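Local coordinates for LPXTG cell wall surface protein (Streptococcus gordonii, PDB 4IGB) that is a peptidoglycan-anchored surface protein of a streptococcus, whose N-terminal N1 and N2 domains, the part described here, probably serve in adhesion, at residues 40-45 / 89-94; 110-115 / 175-180; 333-338 / 413-418; 288-293 / 420-425. All blocks are in the same frame, centred on the assembly; numbering follows the deposited sequence.

Contact 1: 40-45 / 89-94; sequences VLSKSQ and PLSLKF
V40 meets two leucines of strand 84-100 on the inward face of an antiparallel pair, and there the contact is tight. Its CG2 lies 3.6 Å from L92 CD2, the two side chains meeting obliquely, while CG1 touches L90 CD1 at 4.0 Å, the two side chains crossing at about a right angle. The CB of K43 extends this apolar row, 3.7 Å from L90 CD1. Beyond CG the aliphatic chain of K43 is extended and leads away from the pair, and its NZ bonds Q49 OE1 of strand 47-53. Beneath the row, L90 and L92 rest on F139 of strand 135-142, so it belongs to the packing between this sheet and the one that holds strand 135-142. The outward side is looser. S42 OG, held between its own backbone N and carbonyl carbon (chi1 66°), touches only the CB of S91 across the pair, and L41 leans its CD2 against K93 CB at 3.8 Å.

A classic beta bulge interrupts the pairing. L41 and S42 both face S91, whose carbonyl oxygen takes a bent bond from L41 N at 2.9 Å (N-H...O 137°) and a weak but straighter one from S42 N. Past the bulge the pairing becomes regular: S91 N donates to S42 O at 2.9 Å, and S44 N reaches P89 O at 2.8 Å.

Strand 38-43 is an outermost strand of its eight-stranded sheet. Carbon contacts line its inner face, and no side-chain hydrogen bond crosses the pair, so backbone bonds and carbon contacts alone join the two segments.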
loop_
_atom_site.group_PDB
_atom_site.type_symbol
_atom_site.label_atom_id
_atom_site.label_comp_id
_atom_site.label_asym_id
_atom_site.label_seq_id
_atom_site.Cartn_x
_atom_site.Cartn_y
_atom_site.Cartn_z
ATOM N N VAL B 40 -0.470 -13.429 15.932
ATOM C CA VAL B 40 -0.286 -14.566 15.052
ATOM C C VAL B 40 -1.638 -15.262 14.903
ATOM O O VAL B 40 -2.165 -15.803 15.870
ATOM C CB VAL B 40 0.766 -15.547 15.624
ATOM C CG1 VAL B 40 0.842 -16.809 14.783
ATOM C CG2 VAL B 40 2.136 -14.875 15.688
ATOM N N LEU B 41 -2.203 -15.216 13.701
ATOM C CA LEU B 41 -3.479 -15.877 13.417
ATOM C C LEU B 41 -3.278 -17.390 13.324
ATOM O O LEU B 41 -4.112 -18.176 13.770
ATOM C CB LEU B 41 -4.077 -15.343 12.109
ATOM C CG LEU B 41 -4.378 -13.841 12.034
ATOM C CD1 LEU B 41 -5.237 -13.503 10.800
ATOM C CD2 LEU B 41 -5.081 -13.382 13.305
ATOM N N SER B 42 -2.170 -17.800 12.728
ATOM C CA SER B 42 -1.779 -19.199 12.778
ATOM C C SER B 42 -0.310 -19.294 12.434
ATOM O O SER B 42 0.242 -18.397 11.800
ATOM C CB SER B 42 -2.598 -20.030 11.788
ATOM O OG SER B 42 -2.291 -19.664 10.447
ATOM N N LYS B 43 0.325 -20.382 12.846
ATOM C CA LYS B 43 1.684 -20.660 12.433
ATOM C C LYS B 43 1.887 -22.165 12.474
ATOM O O LYS B 43 1.336 -22.845 13.331
ATOM C CB LYS B 43 2.699 -19.944 13.340
ATOM C CG LYS B 43 2.686 -20.410 14.779
ATOM C CD LYS B 43 3.849 -19.827 15.568
ATOM C CE LYS B 43 3.812 -20.337 16.989
ATOM N NZ LYS B 43 4.578 -19.451 17.907
ATOM N N SER B 44 2.664 -22.701 11.551
ATOM C CA SER B 44 2.873 -24.151 11.558
ATOM C C SER B 44 3.897 -24.559 12.628
ATOM O O SER B 44 4.588 -23.710 13.185
ATOM C CB SER B 44 3.269 -24.636 10.166
ATOM O OG SER B 44 4.614 -24.302 9.867
ATOM N N GLN B 45 3.999 -25.851 12.925
ATOM C CA GLN B 45 4.932 -26.304 13.957
ATOM C C GLN B 45 6.377 -26.099 13.527
ATOM O O GLN B 45 7.298 -26.229 14.328
ATOM C CB GLN B 45 4.707 -27.776 14.307
ATOM C CG GLN B 45 3.444 -28.032 15.091
ATOM C CD GLN B 45 3.126 -29.514 15.165
ATOM O OE1 GLN B 45 1.970 -29.901 15.306
ATOM N NE2 GLN B 45 4.150 -30.347 15.059
ATOM N N PRO B 89 3.639 -21.130 6.577
ATOM C CA PRO B 89 4.208 -21.298 7.922
ATOM C C PRO B 89 3.675 -20.289 8.929
ATOM O O PRO B 89 3.724 -20.516 10.143
ATOM C CB PRO B 89 5.712 -21.072 7.698
ATOM C CG PRO B 89 5.798 -20.270 6.402
ATOM C CD PRO B 89 4.644 -20.727 5.575
ATOM N N LEU B 90 3.167 -19.174 8.432
ATOM C CA LEU B 90 2.908 -18.038 9.295
ATOM C C LEU B 90 1.893 -17.092 8.686
ATOM O O LEU B 90 2.050 -16.633 7.550
ATOM C CB LEU B 90 4.209 -17.272 9.566
ATOM C CG LEU B 90 4.083 -16.130 10.577
ATOM C CD1 LEU B 90 3.643 -16.684 11.927
ATOM C CD2 LEU B 90 5.399 -15.363 10.725
ATOM N N SER B 91 0.867 -16.793 9.468
ATOM C CA SER B 91 -0.153 -15.817 9.114
ATOM C C SER B 91 -0.304 -14.790 10.243
ATOM O O SER B 91 -0.513 -15.160 11.406
ATOM C CB SER B 91 -1.489 -16.531 8.866
ATOM O OG SER B 91 -2.542 -15.592 8.801
ATOM N N LEU B 92 -0.202 -13.504 9.909
ATOM C CA LEU B 92 -0.201 -12.459 10.927
ATOM C C LEU B 92 -1.298 -11.436 10.735
ATOM O O LEU B 92 -1.737 -11.177 9.630
ATOM C CB LEU B 92 1.133 -11.696 10.906
ATOM C CG LEU B 92 2.370 -12.569 11.107
ATOM C CD1 LEU B 92 3.616 -11.757 10.827
ATOM C CD2 LEU B 92 2.379 -13.129 12.526
ATOM N N LYS B 93 -1.670 -10.789 11.824
ATOM C CA LYS B 93 -2.511 -9.619 11.743
ATOM C C LYS B 93 -1.857 -8.471 12.516
ATOM O O LYS B 93 -1.357 -8.674 13.624
ATOM C CB LYS B 93 -3.899 -9.925 12.309
ATOM C CG LYS B 93 -4.854 -8.765 12.230
ATOM C CD LYS B 93 -6.160 -9.080 12.927
ATOM C CE LYS B 93 -7.058 -7.836 12.980
ATOM N NZ LYS B 93 -8.437 -8.205 13.425
ATOM N N PHE B 94 -1.834 -7.282 11.915
ATOM C CA PHE B 94 -1.507 -6.070 12.648
ATOM C C PHE B 94 -2.793 -5.296 12.827
ATOM O O PHE B 94 -3.386 -4.856 11.856
ATOM C CB PHE B 94 -0.468 -5.224 11.906
ATOM C CG PHE B 94 0.853 -5.908 11.723
ATOM C CD1 PHE B 94 1.908 -5.651 12.583
ATOM C CD2 PHE B 94 1.045 -6.801 10.677
ATOM C CE1 PHE B 94 3.137 -6.292 12.416
ATOM C CE2 PHE B 94 2.266 -7.456 10.505
ATOM C CZ PHE B 94 3.316 -7.190 11.376
#

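Contact 2: 110-115 / 175-180; sequences NFNKVT and DVTAEI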
loop_
_atom_site.group_PDB
_atom_site.type_symbol
_atom_site.label_atom_id
_atom_site.label_comp_id
_atom_site.label_asym_id
_atom_site.label_seq_id
_atom_site.Cartn_x
_atom_site.Cartn_y
_atom_site.Cartn_z
ATOM N N ASN B 110 0.443 -12.633 5.256
ATOM C CA ASN B 110 0.471 -14.081 5.163
ATOM C C ASN B 110 1.681 -14.589 4.387
ATOM O O ASN B 110 1.927 -14.187 3.238
ATOM C CB ASN B 110 -0.837 -14.610 4.558
ATOM C CG ASN B 110 -1.000 -16.104 4.777
ATOM O OD1 ASN B 110 -1.200 -16.554 5.904
ATOM N ND2 ASN B 110 -0.871 -16.881 3.713
ATOM N N PHE B 111 2.460 -15.444 5.036
ATOM C CA PHE B 111 3.514 -16.170 4.351
ATOM C C PHE B 111 2.880 -17.380 3.701
ATOM O O PHE B 111 2.537 -18.349 4.368
ATOM C CB PHE B 111 4.647 -16.566 5.308
ATOM C CG PHE B 111 5.514 -15.415 5.700
ATOM C CD1 PHE B 111 5.080 -14.495 6.649
ATOM C CD2 PHE B 111 6.746 -15.217 5.087
ATOM C CE1 PHE B 111 5.867 -13.409 6.999
ATOM C CE2 PHE B 111 7.543 -14.118 5.431
ATOM C CZ PHE B 111 7.097 -13.224 6.393
ATOM N N ASN B 112 2.705 -17.307 2.388
ATOM C CA ASN B 112 2.076 -18.393 1.649
ATOM C C ASN B 112 3.031 -19.555 1.556
ATOM O O ASN B 112 2.625 -20.711 1.602
ATOM C CB ASN B 112 1.708 -17.912 0.254
ATOM C CG ASN B 112 0.845 -16.664 0.298
ATOM O OD1 ASN B 112 -0.211 -16.648 0.945
ATOM N ND2 ASN B 112 1.307 -15.597 -0.356
ATOM N N LYS B 113 4.313 -19.230 1.428
ATOM C CA LYS B 113 5.334 -20.248 1.310
ATOM C C LYS B 113 6.698 -19.623 1.551
ATOM O O LYS B 113 6.981 -18.502 1.111
ATOM C CB LYS B 113 5.305 -20.906 -0.081
ATOM C CG LYS B 113 6.361 -21.983 -0.267
ATOM C CD LYS B 113 6.354 -22.572 -1.680
ATOM C CE LYS B 113 5.136 -23.468 -1.887
ATOM N NZ LYS B 113 4.981 -23.876 -3.325
ATOM N N VAL B 114 7.533 -20.347 2.276
ATOM C CA VAL B 114 8.949 -20.013 2.353
ATOM C C VAL B 114 9.708 -21.260 1.946
ATOM O O VAL B 114 9.471 -22.342 2.484
ATOM C CB VAL B 114 9.370 -19.568 3.775
ATOM C CG1 VAL B 114 10.905 -19.308 3.848
ATOM C CG2 VAL B 114 8.563 -18.333 4.208
ATOM N N THR B 115 10.596 -21.106 0.974
ATOM C CA THR B 115 11.424 -22.209 0.512
ATOM C C THR B 115 12.877 -21.938 0.898
ATOM O O THR B 115 13.438 -20.890 0.556
ATOM C CB THR B 115 11.354 -22.363 -1.029
ATOM O OG1 THR B 115 9.989 -22.507 -1.448
ATOM C CG2 THR B 115 12.169 -23.578 -1.482
ATOM N N ASP B 175 7.277 -16.137 -0.207
ATOM C CA ASP B 175 6.114 -15.741 -0.993
ATOM C C ASP B 175 5.054 -15.247 -0.006
ATOM O O ASP B 175 4.583 -15.998 0.839
ATOM C CB ASP B 175 5.624 -16.946 -1.805
ATOM C CG ASP B 175 4.455 -16.629 -2.712
ATOM O OD1 ASP B 175 3.581 -15.826 -2.331
ATOM O OD2 ASP B 175 4.408 -17.204 -3.825
ATOM N N VAL B 176 4.693 -13.974 -0.116
ATOM C CA VAL B 176 3.966 -13.295 0.941
ATOM C C VAL B 176 2.833 -12.452 0.375
ATOM O O VAL B 176 2.945 -11.855 -0.700
ATOM C CB VAL B 176 4.906 -12.364 1.742
ATOM C CG1 VAL B 176 4.219 -11.862 2.980
ATOM C CG2 VAL B 176 6.234 -13.084 2.113
ATOM N N THR B 177 1.732 -12.396 1.102
ATOM C CA THR B 177 0.626 -11.556 0.694
ATOM C C THR B 177 0.348 -10.567 1.818
ATOM O O THR B 177 0.140 -10.962 2.963
ATOM C CB THR B 177 -0.611 -12.400 0.393
ATOM O OG1 THR B 177 -0.309 -13.295 -0.677
ATOM C CG2 THR B 177 -1.821 -11.511 0.010
ATOM N N ALA B 178 0.391 -9.278 1.489
ATOM C CA ALA B 178 0.056 -8.240 2.435
ATOM C C ALA B 178 -1.267 -7.649 2.006
ATOM O O ALA B 178 -1.546 -7.514 0.813
ATOM C CB ALA B 178 1.138 -7.160 2.459
ATOM N N GLU B 179 -2.083 -7.286 2.983
ATOM C CA GLU B 179 -3.396 -6.740 2.696
ATOM C C GLU B 179 -3.787 -5.785 3.799
ATOM O O GLU B 179 -3.557 -6.062 4.977
ATOM C CB GLU B 179 -4.445 -7.858 2.583
ATOM C CG GLU B 179 -5.842 -7.343 2.249
ATOM C CD GLU B 179 -6.928 -8.405 2.412
ATOM O OE1 GLU B 179 -6.644 -9.598 2.248
ATOM O OE2 GLU B 179 -8.075 -8.043 2.721
ATOM N N ILE B 180 -4.373 -4.659 3.411
ATOM C CA ILE B 180 -4.960 -3.721 4.359
ATOM C C ILE B 180 -6.478 -3.767 4.210
ATOM O O ILE B 180 -6.993 -3.991 3.120
ATOM C CB ILE B 180 -4.446 -2.291 4.153
ATOM C CG1 ILE B 180 -4.518 -1.889 2.669
ATOM C CG2 ILE B 180 -3.018 -2.200 4.649
ATOM C CD1 ILE B 180 -4.139 -0.405 2.401
#
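F111 and V176 run alongside each other in the same direction, next to a classic beta bulge in the eight-stranded antiparallel sheet of the N1 domain. V176 CG2 sits 3.7 Å from F111 CD2, and the ring also makes edge-to-face contacts with F138 and F139 of the facing sheet. The bulge places N112 and K113 both opposite D175, whose carbonyl oxygen accepts from the two backbone nitrogens: N112 N at 2.8 Å and K113 N at 3.3 Å.

The extra residue turns the N112 side chain toward strand 170-182. There it crosses T177 at about a right angle and D175 obliquely, with amide and carboxylate planes 82° apart. D175 reaches it with CG anti to the backbone N (chi1 -177°), and its carboxylate is also held by a salt bridge to K214 and a hydrogen bond from N270. The amide oxygen, N112 OD1, accepts from N110 ND2 at 2.9 Å, which helps fix which way round the amide sits. The ND2 group spends its hydrogens on two neighbours, both near the amide plane: T177 OG1 at 2.8 Å, and D175 OD1 at 3.0 Å, met from 37° above the carboxylate plane.

Contact 3: 333-338 / 413-418; sequences IEMVQK and VTLHVD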
loop_
_atom_site.group_PDB
_atom_site.type_symbol
_atom_site.label_atom_id
_atom_site.label_comp_id
_atom_site.label_asym_id
_atom_site.label_seq_id
_atom_site.Cartn_x
_atom_site.Cartn_y
_atom_site.Cartn_z
ATOM N N ILE B 333 -8.793 12.650 -12.875
ATOM C CA ILE B 333 -9.397 13.085 -11.637
ATOM C C ILE B 333 -10.886 13.244 -11.878
ATOM O O ILE B 333 -11.296 13.896 -12.833
ATOM C CB ILE B 333 -8.826 14.426 -11.158
ATOM C CG1 ILE B 333 -7.331 14.291 -10.815
ATOM C CG2 ILE B 333 -9.608 14.935 -9.952
ATOM C CD1 ILE B 333 -6.654 15.666 -10.482
ATOM N N GLU B 334 -11.691 12.650 -11.008
ATOM C CA GLU B 334 -13.132 12.706 -11.142
ATOM C C GLU B 334 -13.754 12.847 -9.768
ATOM O O GLU B 334 -13.157 12.467 -8.759
ATOM C CB GLU B 334 -13.657 11.443 -11.838
ATOM C CG GLU B 334 -12.909 11.102 -13.114
ATOM C CD GLU B 334 -13.456 9.860 -13.821
ATOM O OE1 GLU B 334 -14.393 9.219 -13.288
ATOM O OE2 GLU B 334 -12.938 9.526 -14.918
ATOM N N MET B 335 -14.951 13.420 -9.736
ATOM C CA MET B 335 -15.722 13.526 -8.518
ATOM C C MET B 335 -17.073 12.921 -8.837
ATOM O O MET B 335 -17.702 13.286 -9.836
ATOM C CB MET B 335 -15.892 14.989 -8.104
ATOM C CG MET B 335 -14.576 15.724 -7.886
ATOM S SD MET B 335 -13.719 16.051 -9.429
ATOM C CE MET B 335 -12.564 17.332 -8.874
ATOM N N VAL B 336 -17.498 11.988 -7.994
ATOM C CA VAL B 336 -18.711 11.222 -8.222
ATOM C C VAL B 336 -19.726 11.596 -7.164
ATOM O O VAL B 336 -19.481 11.401 -5.973
ATOM C CB VAL B 336 -18.461 9.703 -8.087
ATOM C CG1 VAL B 336 -19.770 8.937 -8.219
ATOM C CG2 VAL B 336 -17.464 9.215 -9.122
ATOM N N GLN B 337 -20.854 12.140 -7.604
ATOM C CA GLN B 337 -21.985 12.409 -6.723
ATOM C C GLN B 337 -23.067 11.365 -6.966
ATOM O O GLN B 337 -23.192 10.824 -8.067
ATOM C CB GLN B 337 -22.583 13.787 -7.018
ATOM C CG GLN B 337 -22.343 14.835 -5.962
ATOM C CD GLN B 337 -23.061 14.580 -4.637
ATOM O OE1 GLN B 337 -23.571 13.488 -4.381
ATOM N NE2 GLN B 337 -23.095 15.606 -3.782
ATOM N N LYS B 338 -23.860 11.081 -5.944
ATOM C CA LYS B 338 -25.062 10.293 -6.169
ATOM C C LYS B 338 -26.146 10.839 -5.269
ATOM O O LYS B 338 -25.970 10.950 -4.062
ATOM C CB LYS B 338 -24.824 8.802 -5.908
ATOM C CG LYS B 338 -26.044 7.938 -6.223
ATOM C CD LYS B 338 -25.771 6.456 -5.971
ATOM C CE LYS B 338 -27.017 5.613 -6.209
ATOM N NZ LYS B 338 -26.921 4.298 -5.503
ATOM N N VAL B 413 -19.888 12.626 -1.323
ATOM C CA VAL B 413 -19.288 12.714 -2.636
ATOM C C VAL B 413 -17.932 12.066 -2.551
ATOM O O VAL B 413 -17.349 12.014 -1.473
ATOM C CB VAL B 413 -19.229 14.168 -3.179
ATOM C CG1 VAL B 413 -18.164 15.010 -2.439
ATOM C CG2 VAL B 413 -18.961 14.147 -4.650
ATOM N N THR B 414 -17.446 11.542 -3.673
ATOM C CA THR B 414 -16.177 10.808 -3.691
ATOM C C THR B 414 -15.200 11.307 -4.743
ATOM O O THR B 414 -15.530 11.384 -5.923
ATOM C CB THR B 414 -16.412 9.300 -3.917
ATOM O OG1 THR B 414 -17.251 8.805 -2.874
ATOM C CG2 THR B 414 -15.093 8.530 -3.899
ATOM N N LEU B 415 -13.987 11.623 -4.312
ATOM C CA LEU B 415 -12.946 12.047 -5.232
ATOM C C LEU B 415 -12.194 10.828 -5.706
ATOM O O LEU B 415 -11.850 9.952 -4.915
ATOM C CB LEU B 415 -11.981 13.011 -4.554
ATOM C CG LEU B 415 -10.742 13.467 -5.330
ATOM C CD1 LEU B 415 -11.111 14.223 -6.609
ATOM C CD2 LEU B 415 -9.863 14.337 -4.429
ATOM N N HIS B 416 -11.975 10.769 -7.010
ATOM C CA HIS B 416 -11.096 9.777 -7.586
ATOM C C HIS B 416 -9.900 10.461 -8.228
ATOM O O HIS B 416 -10.042 11.481 -8.901
ATOM C CB HIS B 416 -11.841 8.943 -8.618
ATOM C CG HIS B 416 -13.008 8.208 -8.050
ATOM N ND1 HIS B 416 -12.928 6.899 -7.632
ATOM C CD2 HIS B 416 -14.277 8.608 -7.797
ATOM C CE1 HIS B 416 -14.102 6.516 -7.160
ATOM N NE2 HIS B 416 -14.940 7.533 -7.252
ATOM N N VAL B 417 -8.729 9.883 -8.000
ATOM C CA VAL B 417 -7.473 10.318 -8.587
ATOM C C VAL B 417 -6.814 9.008 -9.016
ATOM O O VAL B 417 -6.531 8.175 -8.173
ATOM C CB VAL B 417 -6.585 11.024 -7.532
ATOM C CG1 VAL B 417 -5.204 11.339 -8.099
ATOM C CG2 VAL B 417 -7.267 12.300 -7.019
ATOM N N ASP B 418 -6.618 8.812 -10.322
ATOM C CA ASP B 418 -6.343 7.472 -10.867
ATOM C C ASP B 418 -7.296 6.453 -10.227
ATOM O O ASP B 418 -8.502 6.656 -10.260
ATOM C CB ASP B 418 -4.881 7.070 -10.689
ATOM C CG ASP B 418 -3.937 7.936 -11.497
ATOM O OD1 ASP B 418 -4.423 8.705 -12.357
ATOM O OD2 ASP B 418 -2.710 7.837 -11.284
#
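E334 and H416 exchange a reciprocal pair of backbone hydrogen bonds, the shorter being H416 N to E334 O at 2.7 Å and nearly straight. V336 and T414 form the next such pair, with V336 N donating to T414 O at 2.9 Å. CA-H...O contacts fill the non-hydrogen-bonded positions, as where I333 CA comes within 3.2 Å of H416 O.

Apolar packing gathers on the face that carries I333, M335 and L415. The CD1 branch of L415 is the hub: it meets I333 CG2 at 3.7 Å and M335 CG at 4.0 Å. M335 bends at chi2 (72°) and runs alongside the leucine in the same direction; both side chains also pack on F317 of strand 310-317. Further along, the Q337 chain crosses V413 at about a right angle, CG to CG2, while its amide is bonded to N411.

Mixed contacts mark the other face. V336 CG2 approaches the H416 ring obliquely, 3.5 Å from CD2, and E334 O lies at the edge of the imidazole, near its plane. With no bulge between the segments and its buried face turned toward strands 310-317 and 389-397, the arrangement is that of adjacent antiparallel strands, consistent with the beta-sandwich expected of an N2 domain in the adhesin clan.

Contact 4: 288-293 / 420-425; sequences EKIDPR and LSAPSN. With GOL (glycerol), chain L.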
loop_
_atom_site.group_PDB
_atom_site.type_symbol
_atom_site.label_atom_id
_atom_site.label_comp_id
_atom_site.label_asym_id
_atom_site.label_seq_id
_atom_site.Cartn_x
_atom_site.Cartn_y
_atom_site.Cartn_z
ATOM N N GLU B 288 -1.040 6.219 -0.297
ATOM C CA GLU B 288 -0.867 7.608 -0.681
ATOM C C GLU B 288 -1.867 8.466 0.077
ATOM O O GLU B 288 -2.830 7.947 0.638
ATOM C CB GLU B 288 -1.014 7.741 -2.195
ATOM C CG GLU B 288 0.074 6.959 -2.923
ATOM C CD GLU B 288 -0.310 6.569 -4.340
ATOM O OE1 GLU B 288 0.118 7.289 -5.266
ATOM O OE2 GLU B 288 -1.035 5.545 -4.526
ATOM N N LYS B 289 -1.622 9.772 0.112
ATOM C CA LYS B 289 -2.416 10.697 0.928
ATOM C C LYS B 289 -3.388 11.536 0.126
ATOM O O LYS B 289 -2.991 12.233 -0.805
ATOM C CB LYS B 289 -1.497 11.668 1.681
ATOM C CG LYS B 289 -1.000 11.189 3.030
ATOM C CD LYS B 289 -0.342 12.338 3.797
ATOM C CE LYS B 289 0.505 11.817 4.946
ATOM N NZ LYS B 289 1.318 12.902 5.580
ATOM N N ILE B 290 -4.662 11.483 0.490
ATOM C CA ILE B 290 -5.614 12.479 0.007
ATOM C C ILE B 290 -6.141 13.149 1.256
ATOM O O ILE B 290 -7.126 12.717 1.843
ATOM C CB ILE B 290 -6.766 11.877 -0.853
ATOM C CG1 ILE B 290 -6.217 11.315 -2.167
ATOM C CG2 ILE B 290 -7.827 12.947 -1.180
ATOM C CD1 ILE B 290 -7.255 10.574 -3.007
ATOM N N ASP B 291 -5.447 14.198 1.675
ATOM C CA ASP B 291 -5.672 14.775 2.986
ATOM C C ASP B 291 -5.368 16.270 2.939
ATOM O O ASP B 291 -4.250 16.672 2.628
ATOM C CB ASP B 291 -4.788 14.051 4.005
ATOM C CG ASP B 291 -4.713 14.766 5.348
ATOM O OD1 ASP B 291 -5.639 15.532 5.684
ATOM O OD2 ASP B 291 -3.717 14.553 6.078
ATOM N N PRO B 292 -6.366 17.099 3.265
ATOM C CA PRO B 292 -7.686 16.696 3.779
ATOM C C PRO B 292 -8.580 15.957 2.788
ATOM O O PRO B 292 -8.442 16.115 1.586
ATOM C CB PRO B 292 -8.342 18.034 4.146
ATOM C CG PRO B 292 -7.655 19.037 3.269
ATOM C CD PRO B 292 -6.236 18.561 3.148
ATOM N N ARG B 293 -9.507 15.167 3.312
ATOM C CA ARG B 293 -10.545 14.546 2.503
ATOM C C ARG B 293 -11.422 15.641 1.923
ATOM O O ARG B 293 -11.378 16.783 2.382
ATOM C CB ARG B 293 -11.405 13.614 3.365
ATOM C CG ARG B 293 -10.648 12.441 3.948
ATOM C CD ARG B 293 -11.396 11.844 5.146
ATOM N NE ARG B 293 -12.809 11.584 4.856
ATOM C CZ ARG B 293 -13.685 11.144 5.757
ATOM N NH1 ARG B 293 -14.949 10.917 5.415
ATOM N NH2 ARG B 293 -13.296 10.924 7.007
ATOM N N LEU B 420 -7.278 5.757 -6.990
ATOM C CA LEU B 420 -7.467 6.118 -5.584
ATOM C C LEU B 420 -8.868 6.656 -5.343
ATOM O O LEU B 420 -9.536 7.109 -6.269
ATOM C CB LEU B 420 -6.432 7.153 -5.123
ATOM C CG LEU B 420 -4.998 6.749 -5.470
ATOM C CD1 LEU B 420 -3.998 7.822 -5.063
ATOM C CD2 LEU B 420 -4.666 5.383 -4.824
ATOM N N SER B 421 -9.300 6.604 -4.088
ATOM C CA SER B 421 -10.615 7.067 -3.704
ATOM C C SER B 421 -10.506 7.826 -2.414
ATOM O O SER B 421 -9.730 7.451 -1.558
ATOM C CB SER B 421 -11.543 5.880 -3.461
ATOM O OG SER B 421 -12.272 5.596 -4.619
ATOM N N ALA B 422 -11.293 8.888 -2.280
ATOM C CA ALA B 422 -11.452 9.562 -1.000
ATOM C C ALA B 422 -12.873 10.099 -0.871
ATOM O O ALA B 422 -13.230 11.078 -1.516
ATOM C CB ALA B 422 -10.460 10.689 -0.865
ATOM N N PRO B 423 -13.682 9.472 -0.012
ATOM C CA PRO B 423 -15.032 10.004 0.190
ATOM C C PRO B 423 -15.018 11.228 1.084
ATOM O O PRO B 423 -14.173 11.340 1.955
ATOM C CB PRO B 423 -15.772 8.863 0.904
ATOM C CG PRO B 423 -14.707 7.811 1.236
ATOM C CD PRO B 423 -13.360 8.400 0.942
ATOM N N SER B 424 -15.972 12.123 0.865
ATOM C CA SER B 424 -16.156 13.292 1.709
ATOM C C SER B 424 -16.782 12.866 3.033
ATOM O O SER B 424 -17.117 11.699 3.227
ATOM C CB SER B 424 -17.103 14.267 1.026
ATOM O OG SER B 424 -18.428 13.753 1.058
ATOM N N ASN B 425 -16.940 13.818 3.944
ATOM C CA ASN B 425 -17.815 13.605 5.084
ATOM C C ASN B 425 -19.223 13.458 4.539
ATOM O O ASN B 425 -19.530 13.964 3.451
ATOM C CB ASN B 425 -17.773 14.820 6.003
ATOM C CG ASN B 425 -18.088 16.098 5.263
ATOM O OD1 ASN B 425 -17.312 16.536 4.413
ATOM N ND2 ASN B 425 -19.241 16.690 5.555
HETATM C C1 GOL L . -6.213 8.313 1.750
HETATM O O1 GOL L . -5.927 9.614 2.190
HETATM C C2 GOL L . -6.916 8.390 0.399
HETATM O O2 GOL L . -8.232 7.881 0.526
HETATM C C3 GOL L . -6.117 7.519 -0.556
HETATM O O3 GOL L . -5.276 6.678 0.209
#
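I290 and R293 reach toward strand 420-423 from a loop that has no regular secondary structure and forms no backbone hydrogen bond with it. The main chains come closest where R293 CA lies 5.8 Å from S424 CA. At the other end E288 CA stands 8.4 Å from L420 CA. A cis peptide before P292 lies in the bend of the loop, just ahead of R293.

Where the backbones diverge, side chains close the distance. E288 crosses L420 at about a right angle, its OE2 3.6 Å from L420 CD2; that carboxylate is satisfied elsewhere, by a salt bridge to R263 and a hydrogen bond from L327 N. I290 CG2, anti to the backbone N, presses on A422 CB at 3.5 Å, a tight fit for two carbons. This is the linker between the N1 domain and the N2 domain, the latter of the adhesin clan: the loop leaves strand 280-287 of N1 and leads into strand 295-304 of N2, and I290 also packs on L415 of the neighbouring strand.

A glycerol, probably from the crystallisation liquor, bridges the polar backbone beside I290. Its O1 accepts from I290 N, O3 donates to E288 O, and O2 donates to S421 O at 2.6 Å. At the other end R293, bent at chi3 (50°), sends its guanidinium edge to the strand: NE bonds P423 O at 3.2 Å, almost in line with that carbonyl, and NH1 makes a weak bond to S424 O.

The four contacts divide between two domains. Contacts 1 and 2 share the eight-stranded sheet of N1, where adjacent strands 84-100 and 103-118 join them through the L90 O to F111 N bond; contact 1 lies at the sheet's margin, contact 2 within it. Both contain a classic bulge, but only the second fills it with a side-chain hydrogen-bond network. Contacts 3 and 4 meet in N2 across strands 409-417 and 420-423. Contact 3 is the buried one, regular and largely apolar, whereas contact 4, partly buried at the domain linker, replaces strand pairing with side-chain bonds and a glycerol. Contacts 2 and 4 approach to about 8 Å between nearest atoms without touching.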